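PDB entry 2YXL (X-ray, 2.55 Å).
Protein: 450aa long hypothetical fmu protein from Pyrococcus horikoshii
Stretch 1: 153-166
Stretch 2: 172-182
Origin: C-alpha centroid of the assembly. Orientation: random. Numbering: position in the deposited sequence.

Stretch 1, residues 153-166: WKYLAPSWLIERVK
Stretch 2, residues 172-182: ETEDFFRSVNK

The centre of this contact is the ring of Phe177, which points from its helix toward the other stretch and is wrapped by side chains from a helix end, a loop and a second helix. With chi1 near -76° (m) and chi2 at 107°, the ring offers one face to Tyr155: CB of Tyr155 lies 4.2 Å from the centroid of the Phe177 ring, 22° off its normal, and 3.9 Å from CG of Phe177. The Tyr155 ring (chi1 -66°, m) runs nearly parallel to the Phe177 ring, planes at 7°, but the centroids are 5.1 Å apart and the rings are slid so that they barely overlap. Around the far end of Phe177, Ala157 CB sits 3.6 Å from CE2, Val165 CG2 3.8 Å from CZ, and Ile162 CG1 4.2 Å from CZ, while Leu161 CD1 closes the ring edge at 4.4 Å from CE2. Ala157 suits its place because its CB already points toward the ring and fills the gap with a single methyl.

The backbone sets up this pocket. A helix ends through Tyr155; Leu156 then takes positive phi (55/52), Ala157 is extended (-153/152), and Pro158 (-70/150) occupies the N-cap position, right before the helix of 159-166. That helix and helix 173-181 run at 125° between their N-to-C directions, with axes 10.3 Å apart at closest approach. CA atoms pair Lys166 with Thr173 at 5.6 Å, Tyr155 with Phe177 at 5.8 Å, and Leu156 with Asn181 at 7.8 Å, so stretch 2 begins beside the end of stretch 1 and by Asn181 has come to Leu156.

One turn before Phe177, Thr173 (chi1 -54°, m) is a knob among Tyr155, Ile162, Val165 and Lys166. Thr173 CG2 meets Val165 CG1 at 3.7 Å. On its other branch, Thr173 OG1 comes within 3.3 Å of Lys166 CA, so the methyl faces Val165 while the hydroxyl oxygen lies beside the Lys166 backbone. Val165 (chi1 173°, t) points toward the partner helix and touches two aromatics: besides its contact with Phe177, its CG1 lies 3.9 Å from CD1 of Phe176 (chi1 170°, t). In all, 541 Å² is buried, counting both sides.

Toward the solvent, chemistry turns mixed. Tyr155 extends its ring past Thr173 until OH lies 4.0 Å from Glu174 CB, so the aliphatic part of the exposed Glu174 packs beside the end of the tyrosine. Lys166 is flanked by Thr173 near its backbone, but its extended chain leads the amine away.

The polar edge is made by Asn181 (chi1 -72°, m; chi2 -15°). Its ND2 donates to Tyr155 O at 3.0 Å, with an almost straight N-H...O angle of 177°, the one direct hydrogen bond across the contact. It answers a carbonyl at the close of a helix, just before Leu156 leaves helical geometry. ND2 also donates to a water at 2.9 Å, and that water donates to Lys154 O at 3.0 Å, so one amide serves two successive carbonyls.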

ATOM      1  N   TRP A 153     -14.385   7.384  15.934  1.00 48.25           N
ATOM      2  CA  TRP A 153     -15.226   6.250  15.541  1.00 47.94           C
ATOM      3  C   TRP A 153     -15.991   6.455  14.228  1.00 47.49           C
ATOM      4  O   TRP A 153     -16.322   5.483  13.551  1.00 47.53           O
ATOM      5  CB  TRP A 153     -16.187   5.865  16.667  1.00 48.18           C
ATOM      6  CG  TRP A 153     -15.586   4.919  17.669  1.00 48.62           C
ATOM      7  CD1 TRP A 153     -15.165   5.218  18.934  1.00 48.93           C
ATOM      8  CD2 TRP A 153     -15.333   3.517  17.485  1.00 49.02           C
ATOM      9  NE1 TRP A 153     -14.669   4.093  19.550  1.00 48.95           N
ATOM     10  CE2 TRP A 153     -14.759   3.035  18.685  1.00 48.88           C
ATOM     11  CE3 TRP A 153     -15.535   2.624  16.424  1.00 49.01           C
ATOM     12  CZ2 TRP A 153     -14.388   1.698  18.856  1.00 48.87           C
ATOM     13  CZ3 TRP A 153     -15.163   1.295  16.593  1.00 48.89           C
ATOM     14  CH2 TRP A 153     -14.598   0.845  17.802  1.00 48.95           C
ATOM     15  N   LYS A 154     -16.271   7.706  13.870  1.00 46.85           N
ATOM     16  CA  LYS A 154     -16.962   7.991  12.612  1.00 46.35           C
ATOM     17  C   LYS A 154     -16.047   7.867  11.394  1.00 45.86           C
ATOM     18  O   LYS A 154     -16.457   7.339  10.359  1.00 45.92           O
ATOM     19  CB  LYS A 154     -17.643   9.364  12.635  1.00 46.41           C
ATOM     20  CG  LYS A 154     -19.072   9.328  13.158  1.00 46.83           C
ATOM     21  CD  LYS A 154     -19.901  10.486  12.607  1.00 47.21           C
ATOM     22  CE  LYS A 154     -21.368  10.351  12.997  1.00 47.18           C
ATOM     23  NZ  LYS A 154     -22.215  11.426  12.404  1.00 47.05           N
ATOM     24  N   TYR A 155     -14.814   8.354  11.518  1.00 45.05           N
ATOM     25  CA  TYR A 155     -13.864   8.305  10.410  1.00 44.25           C
ATOM     26  C   TYR A 155     -12.971   7.068  10.444  1.00 43.57           C
ATOM     27  O   TYR A 155     -12.282   6.775   9.465  1.00 43.47           O
ATOM     28  CB  TYR A 155     -12.997   9.568  10.370  1.00 44.48           C
ATOM     29  CG  TYR A 155     -13.736  10.855  10.062  1.00 44.76           C
ATOM     30  CD1 TYR A 155     -13.187  12.085  10.413  1.00 45.17           C
ATOM     31  CD2 TYR A 155     -14.979  10.850   9.423  1.00 44.84           C
ATOM     32  CE1 TYR A 155     -13.849  13.278  10.135  1.00 45.18           C
ATOM     33  CE2 TYR A 155     -15.651  12.038   9.146  1.00 44.82           C
ATOM     34  CZ  TYR A 155     -15.078  13.247   9.505  1.00 44.81           C
ATOM     35  OH  TYR A 155     -15.728  14.430   9.239  1.00 44.87           O
ATOM     36  N   LEU A 156     -12.995   6.348  11.566  1.00 42.73           N
ATOM     37  CA  LEU A 156     -12.102   5.208  11.811  1.00 41.93           C
ATOM     38  C   LEU A 156     -10.638   5.624  11.634  1.00 41.46           C
ATOM     39  O   LEU A 156      -9.884   4.997  10.890  1.00 41.41           O
ATOM     40  CB  LEU A 156     -12.467   4.001  10.927  1.00 41.84           C
ATOM     41  CG  LEU A 156     -13.927   3.515  10.893  1.00 41.75           C
ATOM     42  CD1 LEU A 156     -14.106   2.385   9.887  1.00 41.05           C
ATOM     43  CD2 LEU A 156     -14.429   3.090  12.268  1.00 40.88           C
ATOM     44  N   ALA A 157     -10.256   6.695  12.324  1.00 40.90           N
ATOM     45  CA  ALA A 157      -8.932   7.301  12.173  1.00 40.46           C
ATOM     46  C   ALA A 157      -8.512   8.033  13.450  1.00 40.09           C
ATOM     47  O   ALA A 157      -9.372   8.507  14.195  1.00 39.99           O
ATOM     48  CB  ALA A 157      -8.927   8.263  10.985  1.00 40.36           C
ATOM     49  N   PRO A 158      -7.189   8.133  13.705  1.00 39.80           N
ATOM     50  CA  PRO A 158      -6.744   8.872  14.891  1.00 39.50           C
ATOM     51  C   PRO A 158      -6.986  10.370  14.738  1.00 39.24           C
ATOM     52  O   PRO A 158      -6.954  10.894  13.622  1.00 39.31           O
ATOM     53  CB  PRO A 158      -5.246   8.571  14.956  1.00 39.42           C
ATOM     54  CG  PRO A 158      -4.862   8.246  13.562  1.00 39.69           C
ATOM     55  CD  PRO A 158      -6.055   7.588  12.936  1.00 39.74           C
ATOM     56  N   SER A 159      -7.226  11.038  15.863  1.00 38.97           N
ATOM     57  CA  SER A 159      -7.593  12.455  15.891  1.00 38.64           C
ATOM     58  C   SER A 159      -6.595  13.378  15.186  1.00 38.28           C
ATOM     59  O   SER A 159      -6.999  14.334  14.521  1.00 38.22           O
ATOM     60  CB  SER A 159      -7.809  12.915  17.337  1.00 38.70           C
ATOM     61  OG  SER A 159      -8.508  14.148  17.377  1.00 39.08           O
ATOM     62  N   TRP A 160      -5.302  13.087  15.331  1.00 37.93           N
ATOM     63  CA  TRP A 160      -4.249  13.890  14.701  1.00 37.55           C
ATOM     64  C   TRP A 160      -4.322  13.831  13.176  1.00 37.49           C
ATOM     65  O   TRP A 160      -4.069  14.834  12.506  1.00 37.52           O
ATOM     66  CB  TRP A 160      -2.854  13.475  15.194  1.00 37.34           C
ATOM     67  CG  TRP A 160      -2.293  12.233  14.539  1.00 37.10           C
ATOM     68  CD1 TRP A 160      -2.388  10.952  14.999  1.00 36.81           C
ATOM     69  CD2 TRP A 160      -1.553  12.165  13.310  1.00 36.88           C
ATOM     70  NE1 TRP A 160      -1.755  10.088  14.134  1.00 36.77           N
ATOM     71  CE2 TRP A 160      -1.235  10.807  13.088  1.00 36.82           C
ATOM     72  CE3 TRP A 160      -1.130  13.122  12.373  1.00 36.89           C
ATOM     73  CZ2 TRP A 160      -0.511  10.377  11.969  1.00 36.75           C
ATOM     74  CZ3 TRP A 160      -0.411  12.695  11.259  1.00 36.72           C
ATOM     75  CH2 TRP A 160      -0.110  11.333  11.069  1.00 36.87           C
ATOM     76  N   LEU A 161      -4.663  12.656  12.641  1.00 37.33           N
ATOM     77  CA  LEU A 161      -4.785  12.462  11.201  1.00 37.27           C
ATOM     78  C   LEU A 161      -6.016  13.190  10.678  1.00 37.35           C
ATOM     79  O   LEU A 161      -5.936  13.906   9.679  1.00 37.40           O
ATOM     80  CB  LEU A 161      -4.872  10.974  10.848  1.00 37.17           C
ATOM     81  CG  LEU A 161      -4.141  10.425   9.609  1.00 37.04           C
ATOM     82  CD1 LEU A 161      -4.912   9.250   9.026  1.00 36.36           C
ATOM     83  CD2 LEU A 161      -3.871  11.469   8.520  1.00 36.42           C
ATOM     84  N   ILE A 162      -7.144  13.007  11.364  1.00 37.46           N
ATOM     85  CA  ILE A 162      -8.395  13.691  11.029  1.00 37.58           C
ATOM     86  C   ILE A 162      -8.180  15.201  10.954  1.00 37.81           C
ATOM     87  O   ILE A 162      -8.634  15.856  10.012  1.00 37.91           O
ATOM     88  CB  ILE A 162      -9.510  13.368  12.055  1.00 37.56           C
ATOM     89  CG1 ILE A 162      -9.848  11.873  12.017  1.00 37.53           C
ATOM     90  CG2 ILE A 162     -10.748  14.232  11.803  1.00 37.23           C
ATOM     91  CD1 ILE A 162     -10.748  11.397  13.148  1.00 37.46           C
ATOM     92  N   GLU A 163      -7.472  15.736  11.947  1.00 38.09           N
ATOM     93  CA  GLU A 163      -7.145  17.155  12.003  1.00 38.42           C
ATOM     94  C   GLU A 163      -6.262  17.559  10.821  1.00 38.31           C
ATOM     95  O   GLU A 163      -6.529  18.557  10.148  1.00 38.36           O
ATOM     96  CB  GLU A 163      -6.454  17.484  13.332  1.00 38.64           C
ATOM     97  CG  GLU A 163      -6.642  18.926  13.806  1.00 39.59           C
ATOM     98  CD  GLU A 163      -8.088  19.251  14.170  1.00 40.81           C
ATOM     99  OE1 GLU A 163      -8.555  20.354  13.808  1.00 41.25           O
ATOM    100  OE2 GLU A 163      -8.757  18.406  14.808  1.00 40.94           O
ATOM    101  N   ARG A 164      -5.225  16.762  10.567  1.00 38.27           N
ATOM    102  CA  ARG A 164      -4.272  17.022   9.488  1.00 38.28           C
ATOM    103  C   ARG A 164      -4.920  16.958   8.100  1.00 38.12           C
ATOM    104  O   ARG A 164      -4.573  17.747   7.221  1.00 38.14           O
ATOM    105  CB  ARG A 164      -3.089  16.049   9.583  1.00 38.42           C
ATOM    106  CG  ARG A 164      -1.831  16.472   8.833  1.00 39.03           C
ATOM    107  CD  ARG A 164      -1.124  17.642   9.503  1.00 40.35           C
ATOM    108  NE  ARG A 164       0.190  17.889   8.912  1.00 41.17           N
ATOM    109  CZ  ARG A 164       1.341  17.456   9.422  1.00 41.61           C
ATOM    110  NH1 ARG A 164       1.359  16.752  10.551  1.00 41.63           N
ATOM    111  NH2 ARG A 164       2.481  17.733   8.805  1.00 41.94           N
ATOM    112  N   VAL A 165      -5.856  16.028   7.909  1.00 37.95           N
ATOM    113  CA  VAL A 165      -6.618  15.932   6.659  1.00 37.77           C
ATOM    114  C   VAL A 165      -7.544  17.145   6.490  1.00 37.81           C
ATOM    115  O   VAL A 165      -7.639  17.707   5.394  1.00 37.79           O
ATOM    116  CB  VAL A 165      -7.411  14.595   6.550  1.00 37.81           C
ATOM    117  CG1 VAL A 165      -8.320  14.587   5.324  1.00 37.56           C
ATOM    118  CG2 VAL A 165      -6.460  13.405   6.494  1.00 37.58           C
ATOM    119  N   LYS A 166      -8.202  17.556   7.576  1.00 37.78           N
ATOM    120  CA  LYS A 166      -9.055  18.756   7.568  1.00 37.84           C
ATOM    121  C   LYS A 166      -8.317  20.013   7.111  1.00 37.57           C
ATOM    122  O   LYS A 166      -8.888  20.849   6.411  1.00 37.60           O
ATOM    123  CB  LYS A 166      -9.706  18.992   8.935  1.00 37.87           C
ATOM    124  CG  LYS A 166     -11.114  18.428   9.059  1.00 38.17           C
ATOM    125  CD  LYS A 166     -11.678  18.634  10.460  1.00 38.26           C
ATOM    126  CE  LYS A 166     -13.016  17.919  10.627  1.00 38.81           C
ATOM    127  NZ  LYS A 166     -13.549  18.013  12.016  1.00 38.45           N
ATOM    128  N   GLU A 172     -14.120  18.395   2.129  1.00 36.19           N
ATOM    129  CA  GLU A 172     -13.982  17.079   1.502  1.00 36.03           C
ATOM    130  C   GLU A 172     -13.449  15.991   2.439  1.00 35.90           C
ATOM    131  O   GLU A 172     -13.322  14.834   2.034  1.00 35.97           O
ATOM    132  CB  GLU A 172     -13.105  17.180   0.247  1.00 36.08           C
ATOM    133  CG  GLU A 172     -13.753  17.948  -0.903  1.00 35.87           C
ATOM    134  CD  GLU A 172     -12.868  18.051  -2.139  1.00 35.96           C
ATOM    135  OE1 GLU A 172     -11.927  17.242  -2.291  1.00 35.71           O
ATOM    136  OE2 GLU A 172     -13.126  18.946  -2.969  1.00 36.41           O
ATOM    137  N   THR A 173     -13.155  16.361   3.687  1.00 35.74           N
ATOM    138  CA  THR A 173     -12.579  15.435   4.673  1.00 35.56           C
ATOM    139  C   THR A 173     -13.439  14.188   4.896  1.00 35.46           C
ATOM    140  O   THR A 173     -12.917  13.071   4.926  1.00 35.48           O
ATOM    141  CB  THR A 173     -12.297  16.142   6.025  1.00 35.54           C
ATOM    142  OG1 THR A 173     -11.476  17.293   5.800  1.00 35.72           O
ATOM    143  CG2 THR A 173     -11.581  15.213   7.001  1.00 35.46           C
ATOM    144  N   GLU A 174     -14.748  14.382   5.048  1.00 35.39           N
ATOM    145  CA  GLU A 174     -15.680  13.273   5.257  1.00 35.37           C
ATOM    146  C   GLU A 174     -15.691  12.305   4.069  1.00 35.16           C
ATOM    147  O   GLU A 174     -15.646  11.089   4.256  1.00 35.12           O
ATOM    148  CB  GLU A 174     -17.092  13.795   5.552  1.00 35.39           C
ATOM    149  CG  GLU A 174     -18.081  12.717   5.996  1.00 35.67           C
ATOM    150  CD  GLU A 174     -19.413  13.275   6.482  1.00 35.74           C
ATOM    151  OE1 GLU A 174     -20.011  12.657   7.387  1.00 36.74           O
ATOM    152  OE2 GLU A 174     -19.867  14.320   5.968  1.00 36.05           O
ATOM    153  N   ASP A 175     -15.736  12.853   2.856  1.00 35.08           N
ATOM    154  CA  ASP A 175     -15.724  12.050   1.632  1.00 35.07           C
ATOM    155  C   ASP A 175     -14.427  11.258   1.464  1.00 34.99           C
ATOM    156  O   ASP A 175     -14.454  10.103   1.018  1.00 34.98           O
ATOM    157  CB  ASP A 175     -15.977  12.925   0.401  1.00 35.13           C
ATOM    158  CG  ASP A 175     -17.429  13.354   0.276  1.00 35.45           C
ATOM    159  OD1 ASP A 175     -18.328  12.551   0.612  1.00 35.95           O
ATOM    160  OD2 ASP A 175     -17.673  14.494  -0.174  1.00 35.98           O
ATOM    161  N   PHE A 176     -13.305  11.880   1.829  1.00 34.81           N
ATOM    162  CA  PHE A 176     -11.998  11.224   1.798  1.00 34.58           C
ATOM    163  C   PHE A 176     -11.993   9.971   2.662  1.00 34.56           C
ATOM    164  O   PHE A 176     -11.593   8.897   2.206  1.00 34.51           O
ATOM    165  CB  PHE A 176     -10.890  12.178   2.253  1.00 34.50           C
ATOM    166  CG  PHE A 176      -9.557  11.505   2.465  1.00 34.41           C
ATOM    167  CD1 PHE A 176      -9.155  11.112   3.739  1.00 33.95           C
ATOM    168  CD2 PHE A 176      -8.709  11.254   1.388  1.00 34.22           C
ATOM    169  CE1 PHE A 176      -7.928  10.484   3.939  1.00 34.05           C
ATOM    170  CE2 PHE A 176      -7.479  10.626   1.578  1.00 34.05           C
ATOM    171  CZ  PHE A 176      -7.088  10.241   2.859  1.00 34.11           C
ATOM    172  N   PHE A 177     -12.434  10.114   3.909  1.00 34.61           N
ATOM    173  CA  PHE A 177     -12.467   8.982   4.827  1.00 34.72           C
ATOM    174  C   PHE A 177     -13.497   7.934   4.421  1.00 34.84           C
ATOM    175  O   PHE A 177     -13.269   6.747   4.614  1.00 34.94           O
ATOM    176  CB  PHE A 177     -12.632   9.433   6.283  1.00 34.62           C
ATOM    177  CG  PHE A 177     -11.371   9.989   6.881  1.00 34.51           C
ATOM    178  CD1 PHE A 177     -11.234  11.355   7.106  1.00 34.64           C
ATOM    179  CD2 PHE A 177     -10.305   9.150   7.192  1.00 34.15           C
ATOM    180  CE1 PHE A 177     -10.061  11.876   7.648  1.00 34.51           C
ATOM    181  CE2 PHE A 177      -9.128   9.664   7.727  1.00 34.26           C
ATOM    182  CZ  PHE A 177      -9.007  11.030   7.960  1.00 34.31           C
ATOM    183  N   ARG A 178     -14.607   8.371   3.833  1.00 35.09           N
ATOM    184  CA  ARG A 178     -15.566   7.442   3.236  1.00 35.38           C
ATOM    185  C   ARG A 178     -14.920   6.576   2.153  1.00 35.30           C
ATOM    186  O   ARG A 178     -15.055   5.353   2.178  1.00 35.18           O
ATOM    187  CB  ARG A 178     -16.798   8.175   2.696  1.00 35.49           C
ATOM    188  CG  ARG A 178     -17.905   8.333   3.730  1.00 36.51           C
ATOM    189  CD  ARG A 178     -19.249   8.615   3.079  1.00 37.96           C
ATOM    190  NE  ARG A 178     -19.378  10.013   2.668  1.00 39.60           N
ATOM    191  CZ  ARG A 178     -20.043  10.944   3.352  1.00 40.48           C
ATOM    192  NH1 ARG A 178     -20.655  10.635   4.492  1.00 40.72           N
ATOM    193  NH2 ARG A 178     -20.100  12.190   2.892  1.00 40.44           N
ATOM    194  N   SER A 179     -14.197   7.210   1.229  1.00 35.38           N
ATOM    195  CA  SER A 179     -13.521   6.486   0.148  1.00 35.69           C
ATOM    196  C   SER A 179     -12.412   5.531   0.609  1.00 35.94           C
ATOM    197  O   SER A 179     -12.185   4.505  -0.030  1.00 35.92           O
ATOM    198  CB  SER A 179     -12.980   7.449  -0.906  1.00 35.68           C
ATOM    199  OG  SER A 179     -11.925   8.240  -0.387  1.00 36.22           O
ATOM    200  N   VAL A 180     -11.722   5.862   1.701  1.00 36.30           N
ATOM    201  CA  VAL A 180     -10.700   4.957   2.252  1.00 36.73           C
ATOM    202  C   VAL A 180     -11.282   3.949   3.254  1.00 37.19           C
ATOM    203  O   VAL A 180     -10.569   3.076   3.752  1.00 36.99           O
ATOM    204  CB  VAL A 180      -9.458   5.704   2.850  1.00 36.70           C
ATOM    205  CG1 VAL A 180      -8.749   6.531   1.782  1.00 36.25           C
ATOM    206  CG2 VAL A 180      -9.838   6.564   4.054  1.00 36.76           C
ATOM    207  N   ASN A 181     -12.583   4.066   3.523  1.00 38.01           N
ATOM    208  CA  ASN A 181     -13.284   3.132   4.407  1.00 38.77           C
ATOM    209  C   ASN A 181     -14.158   2.095   3.701  1.00 39.33           C
ATOM    210  O   ASN A 181     -14.612   1.144   4.337  1.00 39.47           O
ATOM    211  CB  ASN A 181     -14.113   3.884   5.456  1.00 38.60           C
ATOM    212  CG  ASN A 181     -13.252   4.539   6.525  1.00 38.78           C
ATOM    213  OD1 ASN A 181     -12.069   4.228   6.670  1.00 38.72           O
ATOM    214  ND2 ASN A 181     -13.843   5.460   7.275  1.00 38.72           N
ATOM    215  N   LYS A 182     -14.386   2.272   2.399  1.00 40.20           N
ATOM    216  CA  LYS A 182     -15.304   1.399   1.652  1.00 41.16           C
ATOM    217  C   LYS A 182     -14.727   0.018   1.321  1.00 41.68           C
ATOM    218  O   LYS A 182     -13.534  -0.128   1.042  1.00 41.64           O
ATOM    219  CB  LYS A 182     -15.875   2.087   0.391  1.00 41.00           C
ATOM    220  CG  LYS A 182     -14.850   2.677  -0.581  1.00 41.53           C
ATOM    221  CD  LYS A 182     -15.525   3.239  -1.843  1.00 41.53           C
ATOM    222  CE  LYS A 182     -14.645   4.255  -2.590  1.00 41.57           C
ATOM    223  NZ  LYS A 182     -13.356   3.695  -3.103  1.00 41.26           N
TER
HETATM  224  O   HOH W   1     -16.166   7.204   7.327  1.00 65.03           O